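Local structure of sulfhydryl oxidase 1 (Homo sapiens, 3LLK) at residues G32-L37 / H159-C164; Q40-L45 / N79-S84; L23-R28 / R116-S121. The protein catalyses the FAD-dependent oxidation of thiols to disulfides by molecular oxygen, through a sulfhydryl oxidase domain paired with a degenerate copy of itself. One frame throughout, in Å; residues are numbered along the deposited sequence.

Interaction 1: G32-L37 / H159-C164; sequences GRFPVL and HYFFGC. With FAD (flavin-adenine dinucleotide), chain D.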
# COMPACT_ATOMS: atom_id res chain seq x y z
N GLY A 32 16.03 3.83 1.13
CA GLY A 32 17.41 3.92 1.60
C GLY A 32 18.34 2.78 1.19
O GLY A 32 19.52 2.79 1.53
N ARG A 33 17.83 1.80 0.46
CA ARG A 33 18.65 0.67 0.02
C ARG A 33 19.52 1.08 -1.17
O ARG A 33 20.49 0.39 -1.50
CB ARG A 33 17.76 -0.50 -0.42
CG ARG A 33 16.80 -1.03 0.65
CD ARG A 33 17.52 -1.88 1.69
NE ARG A 33 16.60 -2.40 2.70
CZ ARG A 33 16.96 -3.20 3.71
NH1 ARG A 33 18.23 -3.56 3.85
NH2 ARG A 33 16.06 -3.62 4.59
N PHE A 34 19.18 2.19 -1.80
CA PHE A 34 19.90 2.67 -2.97
C PHE A 34 20.72 3.93 -2.68
O PHE A 34 20.16 4.99 -2.42
CB PHE A 34 18.90 2.96 -4.09
CG PHE A 34 18.00 1.79 -4.41
CD1 PHE A 34 18.39 0.83 -5.34
CD2 PHE A 34 16.79 1.63 -3.75
CE1 PHE A 34 17.57 -0.27 -5.61
CE2 PHE A 34 15.96 0.53 -4.01
CZ PHE A 34 16.36 -0.42 -4.95
N PRO A 35 22.06 3.82 -2.73
CA PRO A 35 22.95 4.96 -2.46
C PRO A 35 22.61 6.14 -3.35
O PRO A 35 22.78 7.30 -2.96
CB PRO A 35 24.35 4.41 -2.78
CG PRO A 35 24.20 2.92 -2.64
CD PRO A 35 22.83 2.65 -3.19
N VAL A 36 22.13 5.85 -4.55
CA VAL A 36 21.76 6.91 -5.48
C VAL A 36 20.44 6.60 -6.15
O VAL A 36 20.20 5.48 -6.60
CB VAL A 36 22.86 7.11 -6.57
CG1 VAL A 36 22.35 8.02 -7.68
CG2 VAL A 36 24.12 7.68 -5.95
N LEU A 37 19.57 7.60 -6.19
CA LEU A 37 18.25 7.50 -6.81
C LEU A 37 18.34 8.19 -8.17
O LEU A 37 18.60 9.40 -8.25
CB LEU A 37 17.22 8.21 -5.93
CG LEU A 37 17.17 7.76 -4.46
CD1 LEU A 37 16.41 8.79 -3.63
CD2 LEU A 37 16.53 6.40 -4.38
N HIS A 159 8.14 -2.43 -8.26
CA HIS A 159 9.25 -2.79 -9.14
C HIS A 159 10.59 -2.22 -8.69
O HIS A 159 11.56 -2.96 -8.51
CB HIS A 159 8.97 -2.32 -10.57
CG HIS A 159 10.00 -2.75 -11.57
ND1 HIS A 159 10.17 -2.12 -12.78
CD2 HIS A 159 10.90 -3.76 -11.54
CE1 HIS A 159 11.13 -2.73 -13.45
NE2 HIS A 159 11.59 -3.72 -12.72
N TYR A 160 10.64 -0.91 -8.49
CA TYR A 160 11.89 -0.25 -8.12
C TYR A 160 12.31 -0.15 -6.66
O TYR A 160 13.48 0.15 -6.38
CB TYR A 160 11.89 1.15 -8.73
CG TYR A 160 12.02 1.13 -10.24
CD1 TYR A 160 13.19 0.69 -10.85
CD2 TYR A 160 10.96 1.53 -11.06
CE1 TYR A 160 13.31 0.63 -12.24
CE2 TYR A 160 11.06 1.48 -12.45
CZ TYR A 160 12.24 1.02 -13.03
OH TYR A 160 12.34 0.93 -14.40
N PHE A 161 11.41 -0.39 -5.71
CA PHE A 161 11.80 -0.27 -4.30
C PHE A 161 11.42 -1.38 -3.34
O PHE A 161 12.06 -1.53 -2.30
CB PHE A 161 11.25 1.04 -3.72
CG PHE A 161 11.89 2.27 -4.26
CD1 PHE A 161 11.29 2.98 -5.29
CD2 PHE A 161 13.08 2.75 -3.72
CE1 PHE A 161 11.87 4.16 -5.78
CE2 PHE A 161 13.66 3.92 -4.19
CZ PHE A 161 13.06 4.63 -5.22
N PHE A 162 10.39 -2.15 -3.66
CA PHE A 162 9.96 -3.18 -2.73
C PHE A 162 11.00 -4.24 -2.41
O PHE A 162 11.46 -4.97 -3.29
CB PHE A 162 8.66 -3.83 -3.21
CG PHE A 162 8.01 -4.70 -2.19
CD1 PHE A 162 8.12 -4.41 -0.83
CD2 PHE A 162 7.27 -5.81 -2.57
CE1 PHE A 162 7.51 -5.20 0.13
CE2 PHE A 162 6.65 -6.61 -1.61
CZ PHE A 162 6.78 -6.31 -0.26
N GLY A 163 11.35 -4.32 -1.13
CA GLY A 163 12.34 -5.26 -0.64
C GLY A 163 12.28 -6.66 -1.23
O GLY A 163 12.79 -6.89 -2.32
N CYS A 164 11.66 -7.58 -0.51
CA CYS A 164 11.56 -8.96 -0.98
C CYS A 164 11.12 -9.08 -2.43
O CYS A 164 9.93 -9.05 -2.74
CB CYS A 164 10.63 -9.79 -0.08
SG CYS A 164 9.04 -9.05 0.44
PA FAD D . -1.47 -9.37 3.99
O1A FAD D . -0.23 -8.57 4.14
O2A FAD D . -1.72 -10.28 2.84
O5B FAD D . -2.74 -8.46 4.13
C5B FAD D . -2.78 -7.19 4.78
C4B FAD D . -4.21 -7.13 5.27
O4B FAD D . -4.95 -6.53 4.17
C3B FAD D . -5.03 -8.24 5.96
O3B FAD D . -4.78 -8.42 7.36
C2B FAD D . -6.38 -7.84 5.56
O2B FAD D . -7.02 -6.95 6.42
C1B FAD D . -6.23 -7.17 4.19
N9A FAD D . -6.39 -7.95 3.00
C8A FAD D . -6.20 -9.32 2.71
N7A FAD D . -6.48 -9.71 1.51
C5A FAD D . -6.91 -8.52 0.93
C6A FAD D . -7.40 -8.28 -0.37
N6A FAD D . -7.56 -9.25 -1.29
N1A FAD D . -7.81 -7.01 -0.73
C2A FAD D . -7.82 -5.96 0.13
N3A FAD D . -7.33 -6.19 1.43
C4A FAD D . -6.89 -7.50 1.77
N1 FAD D . 5.14 -13.00 0.12
C2 FAD D . 5.64 -14.23 -0.24
O2 FAD D . 6.00 -14.98 0.68
N3 FAD D . 5.61 -14.40 -1.62
C4 FAD D . 5.15 -13.49 -2.61
O4 FAD D . 5.24 -13.79 -3.84
C4X FAD D . 4.67 -12.28 -2.14
N5 FAD D . 4.28 -11.25 -3.06
C5X FAD D . 3.89 -9.95 -2.66
C6 FAD D . 3.64 -8.99 -3.66
C7 FAD D . 3.23 -7.69 -3.26
C7M FAD D . 2.98 -6.70 -4.40
C8 FAD D . 3.06 -7.36 -1.88
C8M FAD D . 2.59 -6.06 -1.25
C9 FAD D . 3.34 -8.32 -0.92
C9A FAD D . 3.81 -9.63 -1.21
N10 FAD D . 4.15 -10.81 -0.37
C10 FAD D . 4.66 -12.03 -0.73
C1' FAD D . 3.81 -10.69 1.01
C2' FAD D . 2.45 -11.15 1.45
O2' FAD D . 1.45 -10.82 0.45
C3' FAD D . 1.94 -10.67 2.77
O3' FAD D . 1.98 -9.25 2.82
C4' FAD D . 2.48 -11.26 4.06
O4' FAD D . 2.66 -12.70 3.94
C5' FAD D . 1.80 -10.92 5.32
O5' FAD D . 0.50 -11.50 5.25
P FAD D . -0.69 -11.12 6.17
O1P FAD D . -1.33 -12.41 6.43
O2P FAD D . -0.28 -10.37 7.38
O3P FAD D . -1.71 -10.18 5.35

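Interaction 2: Q40-L45 / N79-S84; sequences QRLVAL and NKIPYS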
# COMPACT_ATOMS: atom_id res chain seq x y z
N GLN A 40 14.67 5.73 -13.97
CA GLN A 40 13.27 5.38 -13.73
C GLN A 40 12.94 5.13 -12.27
O GLN A 40 11.79 5.25 -11.86
CB GLN A 40 12.90 4.17 -14.58
CG GLN A 40 12.81 4.49 -16.05
CD GLN A 40 12.02 5.77 -16.29
OE1 GLN A 40 10.80 5.81 -16.12
NE2 GLN A 40 12.73 6.83 -16.68
N ARG A 41 13.94 4.75 -11.48
CA ARG A 41 13.71 4.53 -10.06
C ARG A 41 13.32 5.86 -9.42
O ARG A 41 12.38 5.92 -8.61
CB ARG A 41 14.96 3.97 -9.37
CG ARG A 41 14.90 4.04 -7.86
CD ARG A 41 15.90 3.11 -7.18
NE ARG A 41 15.61 1.70 -7.44
CZ ARG A 41 16.25 0.96 -8.35
NH1 ARG A 41 17.22 1.49 -9.08
NH2 ARG A 41 15.93 -0.31 -8.50
N LEU A 42 14.03 6.92 -9.78
CA LEU A 42 13.74 8.24 -9.24
C LEU A 42 12.38 8.70 -9.75
O LEU A 42 11.61 9.30 -9.00
CB LEU A 42 14.83 9.25 -9.64
CG LEU A 42 14.56 10.71 -9.24
CD1 LEU A 42 14.30 10.82 -7.74
CD2 LEU A 42 15.74 11.58 -9.65
N VAL A 43 12.08 8.42 -11.01
CA VAL A 43 10.78 8.80 -11.57
C VAL A 43 9.68 8.07 -10.78
O VAL A 43 8.67 8.66 -10.41
CB VAL A 43 10.68 8.41 -13.07
CG1 VAL A 43 9.28 8.77 -13.62
CG2 VAL A 43 11.76 9.14 -13.87
N ALA A 44 9.89 6.78 -10.53
CA ALA A 44 8.92 5.98 -9.80
C ALA A 44 8.71 6.56 -8.39
O ALA A 44 7.57 6.62 -7.91
CB ALA A 44 9.39 4.52 -9.72
N LEU A 45 9.79 6.98 -7.75
CA LEU A 45 9.71 7.55 -6.41
C LEU A 45 8.89 8.84 -6.42
O LEU A 45 8.03 9.04 -5.56
CB LEU A 45 11.11 7.85 -5.86
CG LEU A 45 11.20 8.58 -4.52
CD1 LEU A 45 10.37 7.86 -3.47
CD2 LEU A 45 12.64 8.65 -4.07
N ASN A 79 19.14 14.69 -12.39
CA ASN A 79 18.64 13.38 -12.77
C ASN A 79 19.04 12.37 -11.69
O ASN A 79 18.46 11.29 -11.59
CB ASN A 79 19.23 12.97 -14.12
CG ASN A 79 18.53 11.76 -14.73
OD1 ASN A 79 18.66 10.63 -14.26
ND2 ASN A 79 17.77 12.00 -15.80
N LYS A 80 20.02 12.74 -10.88
CA LYS A 80 20.50 11.87 -9.81
C LYS A 80 20.38 12.54 -8.46
O LYS A 80 20.78 13.70 -8.29
CB LYS A 80 21.96 11.48 -10.07
CG LYS A 80 22.18 10.78 -11.41
CD LYS A 80 23.66 10.74 -11.79
CE LYS A 80 24.47 9.78 -10.92
NZ LYS A 80 24.52 10.20 -9.50
N ILE A 81 19.84 11.82 -7.49
CA ILE A 81 19.67 12.34 -6.14
C ILE A 81 20.29 11.36 -5.15
O ILE A 81 19.80 10.25 -4.98
CB ILE A 81 18.17 12.51 -5.77
CG1 ILE A 81 17.54 13.59 -6.65
CG2 ILE A 81 18.04 12.87 -4.29
CD1 ILE A 81 16.06 13.82 -6.38
N PRO A 82 21.41 11.75 -4.50
CA PRO A 82 22.03 10.84 -3.53
C PRO A 82 21.06 10.59 -2.39
O PRO A 82 20.37 11.50 -1.93
CB PRO A 82 23.26 11.63 -3.06
CG PRO A 82 23.61 12.48 -4.24
CD PRO A 82 22.24 12.95 -4.72
N TYR A 83 20.99 9.35 -1.92
CA TYR A 83 20.07 9.08 -0.83
C TYR A 83 20.41 9.96 0.38
O TYR A 83 19.51 10.44 1.08
CB TYR A 83 20.10 7.62 -0.40
CG TYR A 83 19.09 7.36 0.68
CD1 TYR A 83 17.72 7.39 0.40
CD2 TYR A 83 19.50 7.19 2.00
CE1 TYR A 83 16.78 7.27 1.41
CE2 TYR A 83 18.56 7.07 3.03
CZ TYR A 83 17.20 7.11 2.73
OH TYR A 83 16.28 7.03 3.74
N SER A 84 21.70 10.17 0.62
CA SER A 84 22.12 10.98 1.76
C SER A 84 21.48 12.37 1.68
O SER A 84 21.11 12.95 2.70
CB SER A 84 23.66 11.09 1.83
OG SER A 84 24.21 11.54 0.61

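Interaction 3: L23-R28 / R116-S121; sequences LHYILR and RGFPCS. With FAD (flavin-adenine dinucleotide), chain D.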
# COMPACT_ATOMS: atom_id res chain seq x y z
N LEU A 23 4.78 4.37 5.78
CA LEU A 23 5.47 5.54 5.23
C LEU A 23 6.90 5.65 5.77
O LEU A 23 7.85 5.89 5.02
CB LEU A 23 4.71 6.83 5.58
CG LEU A 23 3.33 7.08 4.97
CD1 LEU A 23 2.85 8.47 5.37
CD2 LEU A 23 3.40 6.96 3.45
N HIS A 24 7.04 5.49 7.07
CA HIS A 24 8.36 5.58 7.70
C HIS A 24 9.34 4.56 7.10
O HIS A 24 10.47 4.89 6.73
CB HIS A 24 8.24 5.32 9.20
CG HIS A 24 9.55 5.33 9.92
ND1 HIS A 24 10.31 6.47 10.06
CD2 HIS A 24 10.25 4.33 10.51
CE1 HIS A 24 11.43 6.18 10.71
NE2 HIS A 24 11.42 4.88 10.99
N TYR A 25 8.89 3.32 7.02
CA TYR A 25 9.70 2.23 6.50
C TYR A 25 10.07 2.46 5.04
O TYR A 25 11.19 2.18 4.61
CB TYR A 25 8.93 0.91 6.64
CG TYR A 25 9.80 -0.31 6.58
CD1 TYR A 25 10.33 -0.87 7.74
CD2 TYR A 25 10.10 -0.91 5.36
CE1 TYR A 25 11.13 -2.00 7.68
CE2 TYR A 25 10.90 -2.05 5.29
CZ TYR A 25 11.41 -2.58 6.46
OH TYR A 25 12.20 -3.70 6.41
N ILE A 26 9.12 2.97 4.27
CA ILE A 26 9.36 3.24 2.86
C ILE A 26 10.48 4.27 2.67
O ILE A 26 11.48 4.00 1.99
CB ILE A 26 8.07 3.77 2.17
CG1 ILE A 26 7.09 2.62 1.96
CG2 ILE A 26 8.41 4.44 0.85
CD1 ILE A 26 5.66 3.05 1.61
N LEU A 27 10.33 5.42 3.31
CA LEU A 27 11.28 6.51 3.19
C LEU A 27 12.66 6.29 3.81
O LEU A 27 13.66 6.69 3.23
CB LEU A 27 10.67 7.80 3.75
CG LEU A 27 9.38 8.30 3.10
CD1 LEU A 27 8.72 9.34 4.00
CD2 LEU A 27 9.67 8.89 1.72
N ARG A 28 12.71 5.65 4.97
CA ARG A 28 13.97 5.41 5.68
C ARG A 28 14.65 4.08 5.36
O ARG A 28 15.88 3.98 5.43
CB ARG A 28 13.75 5.50 7.20
CG ARG A 28 13.21 6.83 7.70
CD ARG A 28 14.25 7.92 7.55
NE ARG A 28 13.90 9.13 8.28
CZ ARG A 28 14.68 10.21 8.32
NH1 ARG A 28 15.83 10.23 7.67
NH2 ARG A 28 14.31 11.27 9.02
N ARG A 116 4.32 -11.16 8.87
CA ARG A 116 3.59 -9.94 8.57
C ARG A 116 4.46 -8.69 8.61
O ARG A 116 5.52 -8.62 7.98
CB ARG A 116 2.43 -9.83 9.56
CG ARG A 116 1.66 -11.15 9.71
CD ARG A 116 0.42 -11.02 10.58
NE ARG A 116 -0.67 -10.36 9.87
CZ ARG A 116 -1.52 -9.49 10.41
NH1 ARG A 116 -1.39 -9.16 11.69
NH2 ARG A 116 -2.48 -8.94 9.67
N GLY A 117 4.02 -7.67 9.34
CA GLY A 117 4.80 -6.46 9.42
C GLY A 117 4.67 -5.54 8.22
O GLY A 117 3.58 -5.32 7.70
N PHE A 118 5.80 -5.00 7.77
CA PHE A 118 5.80 -4.07 6.65
C PHE A 118 5.01 -4.53 5.43
O PHE A 118 4.21 -3.76 4.90
CB PHE A 118 7.24 -3.72 6.23
CG PHE A 118 7.31 -2.80 5.05
CD1 PHE A 118 6.80 -1.50 5.13
CD2 PHE A 118 7.85 -3.23 3.84
CE1 PHE A 118 6.82 -0.65 4.03
CE2 PHE A 118 7.88 -2.39 2.73
CZ PHE A 118 7.37 -1.09 2.82
N PRO A 119 5.23 -5.77 4.95
CA PRO A 119 4.52 -6.28 3.77
C PRO A 119 3.01 -6.13 3.94
O PRO A 119 2.29 -5.77 3.01
CB PRO A 119 4.96 -7.75 3.71
CG PRO A 119 6.36 -7.69 4.24
CD PRO A 119 6.21 -6.76 5.43
N CYS A 120 2.53 -6.40 5.15
CA CYS A 120 1.12 -6.27 5.47
C CYS A 120 0.72 -4.80 5.36
O CYS A 120 -0.28 -4.46 4.73
CB CYS A 120 0.87 -6.79 6.88
SG CYS A 120 -0.73 -6.43 7.68
N SER A 121 1.53 -3.93 5.95
CA SER A 121 1.23 -2.51 5.92
C SER A 121 1.27 -1.93 4.52
O SER A 121 0.58 -0.96 4.24
CB SER A 121 2.20 -1.73 6.82
OG SER A 121 3.46 -1.58 6.20
PA FAD D . -1.47 -9.37 3.99
O1A FAD D . -0.23 -8.57 4.14
O2A FAD D . -1.72 -10.28 2.84
O5B FAD D . -2.74 -8.46 4.13
C5B FAD D . -2.78 -7.19 4.78
C4B FAD D . -4.21 -7.13 5.27
O4B FAD D . -4.95 -6.53 4.17
C3B FAD D . -5.03 -8.24 5.96
O3B FAD D . -4.78 -8.42 7.36
C2B FAD D . -6.38 -7.84 5.56
O2B FAD D . -7.02 -6.95 6.42
C1B FAD D . -6.23 -7.17 4.19
N9A FAD D . -6.39 -7.95 3.00
C8A FAD D . -6.20 -9.32 2.71
N7A FAD D . -6.48 -9.71 1.51
C5A FAD D . -6.91 -8.52 0.93
C6A FAD D . -7.40 -8.28 -0.37
N6A FAD D . -7.56 -9.25 -1.29
N1A FAD D . -7.81 -7.01 -0.73
C2A FAD D . -7.82 -5.96 0.13
N3A FAD D . -7.33 -6.19 1.43
C4A FAD D . -6.89 -7.50 1.77
N1 FAD D . 5.14 -13.00 0.12
C2 FAD D . 5.64 -14.23 -0.24
O2 FAD D . 6.00 -14.98 0.68
N3 FAD D . 5.61 -14.40 -1.62
C4 FAD D . 5.15 -13.49 -2.61
O4 FAD D . 5.24 -13.79 -3.84
C4X FAD D . 4.67 -12.28 -2.14
N5 FAD D . 4.28 -11.25 -3.06
C5X FAD D . 3.89 -9.95 -2.66
C6 FAD D . 3.64 -8.99 -3.66
C7 FAD D . 3.23 -7.69 -3.26
C7M FAD D . 2.98 -6.70 -4.40
C8 FAD D . 3.06 -7.36 -1.88
C8M FAD D . 2.59 -6.06 -1.25
C9 FAD D . 3.34 -8.32 -0.92
C9A FAD D . 3.81 -9.63 -1.21
N10 FAD D . 4.15 -10.81 -0.37
C10 FAD D . 4.66 -12.03 -0.73
C1' FAD D . 3.81 -10.69 1.01
C2' FAD D . 2.45 -11.15 1.45
O2' FAD D . 1.45 -10.82 0.45
C3' FAD D . 1.94 -10.67 2.77
O3' FAD D . 1.98 -9.25 2.82
C4' FAD D . 2.48 -11.26 4.06
O4' FAD D . 2.66 -12.70 3.94
C5' FAD D . 1.80 -10.92 5.32
O5' FAD D . 0.50 -11.50 5.25
P FAD D . -0.69 -11.12 6.17
O1P FAD D . -1.33 -12.41 6.43
O2P FAD D . -0.28 -10.37 7.38
O3P FAD D . -1.71 -10.18 5.35

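Interaction 1: G32-L37 / H159-C164
The backbone carrying F34, which enters strand 36-38 at V36, passes Y160 and F161 of helix 150-161, so that F34 and L37 come up beside them. From F162 the other backbone runs on to C164, at the N-cap of helix 165-179. The F34 ring takes the middle of the contact. With its CG beside the backbone N (chi1 -54°), it is swung toward the helix, and its CZ meets the carbonyl O of Y160 at 3.3 Å. The same ring meets F161 obliquely, planes at 88° and centroids 5.5 Å apart, with F34 CE2 and F161 CD2 the closest atoms at 3.6 Å. F34 also makes a cation-pi contact with R41 of helix 39-55. L37 arrives at the edge of the F161 ring, nearly in its plane, its CD2 3.8 Å from F161 CE2. The meeting joins a part of the chain related to FAD-dependent sulfhydryl oxidases to one of the Erv1/ALR family, consistent with a pseudo-dimer of degenerate and functional domains. With an alanine at F34, F161 would probably face a gap and R41 lose its aromatic partner. The loop after F161 runs to the cofactor: F162 turns away from F34, and its CE2 lies 3.7 Å from C8 of the FAD isoalloxazine. C164 is disulfide-bonded to C167 in a CXXC motif, which in Erv/ALR enzymes is the redox pair next to the flavin.

Interaction 2: Q40-L45 / N79-S84
L42 and I81 meet at about a right angle, the two methyls of L42 meeting the CG1-CD1 arm of I81. The leucine has CG anti to its main-chain N (chi1 174°), which carries both methyls off helix 39-55 toward strand 80-82. They divide the work: CD1 of L42 lies 3.7 Å from CD1 of I81, whereas CD2 of L42 is turned to the backbone of N79 and comes within 3.4 Å of the carbonyl O of that residue. I81 presents the extended arm of its side chain, so that CG1 as well as CD1 touches the leucine across its methyls, the former 4.0 Å from L42 CD2. The backbones stay well apart, L42 and K80 being nearest at 7.7 Å between CA atoms, and the side chains fill the interval. Strand 80-82 pairs antiparallel with strand 36-38, which runs straight into helix 39-55; L42 thus packs the start of that helix against the small sheet preceding it. At the outer margin N79 is exposed, and its OD1 accepts a weak hydrogen bond from G39 N. Between L42 and I81 themselves the attachment is purely apolar, resting on the shape and closeness of branched chains and lacking the directionality of a polar bond.

Interaction 3: L23-R28 / R116-S121
The carbonyl O of F118, the residue that stacks on Y25, accepts a hydrogen bond from S121 OG at 2.6 Å, in the carbonyl plane and on a lone pair (C=O...donor angle 119°). The bond ties the serine side chain back onto the first turn of helix 118-134. From that turn the F118 ring, held out from the helix by a trans first torsion (chi1 178°), extends to helix 16-30 and forms an offset stack with Y25, centroids 4.2 Å apart and planes tilted by 26°. Y25 CD2 sits over the centre of the F118 ring, 3.2 Å above its plane, while F118 CB lies over the centre of the tyrosine ring as a CH-pi contact. I26 comes to the edge of F118 instead, its CG1 3.8 Å from F118 CZ. The stack joins helix 16-30 to the start of helix 118-134, where the flavin site of the Erv-type helical domain begins. R116 NE donates a hydrogen bond to the FAD phosphate oxygen O2P (2.5 Å), and the arginine chain bends at chi3 to bring its guanidinium edge toward the cofactor. In the first turn of helix 118-134, C120, disulfide-bonded to C108, places its CA 3.0 Å from FAD O1A, and P119 CB lies 3.5 Å from FAD O3'.

In the fold
Interactions 1 and 2 lie about 10 Å apart between centres and share the two-stranded sheet, in which I81 N approaches L37 O at 2.8 Å in a probable hydrogen bond. R41 connects them from the helix side, its NE 2.8 Å from Y160 O. About 13 Å separates the centres of interactions 1 and 3, and both touch FAD: F162 at the isoalloxazine, R116, P119 and C120 along the ribityl and phosphate part. They meet where F162 CE1 packs 3.8 Å from F118 CE2. Interaction 2 lies far from interaction 3, about 19 Å between centres, yet Y83 OH reaches L27 O at 2.7 Å, joining its helix 83-92 to helix 16-30.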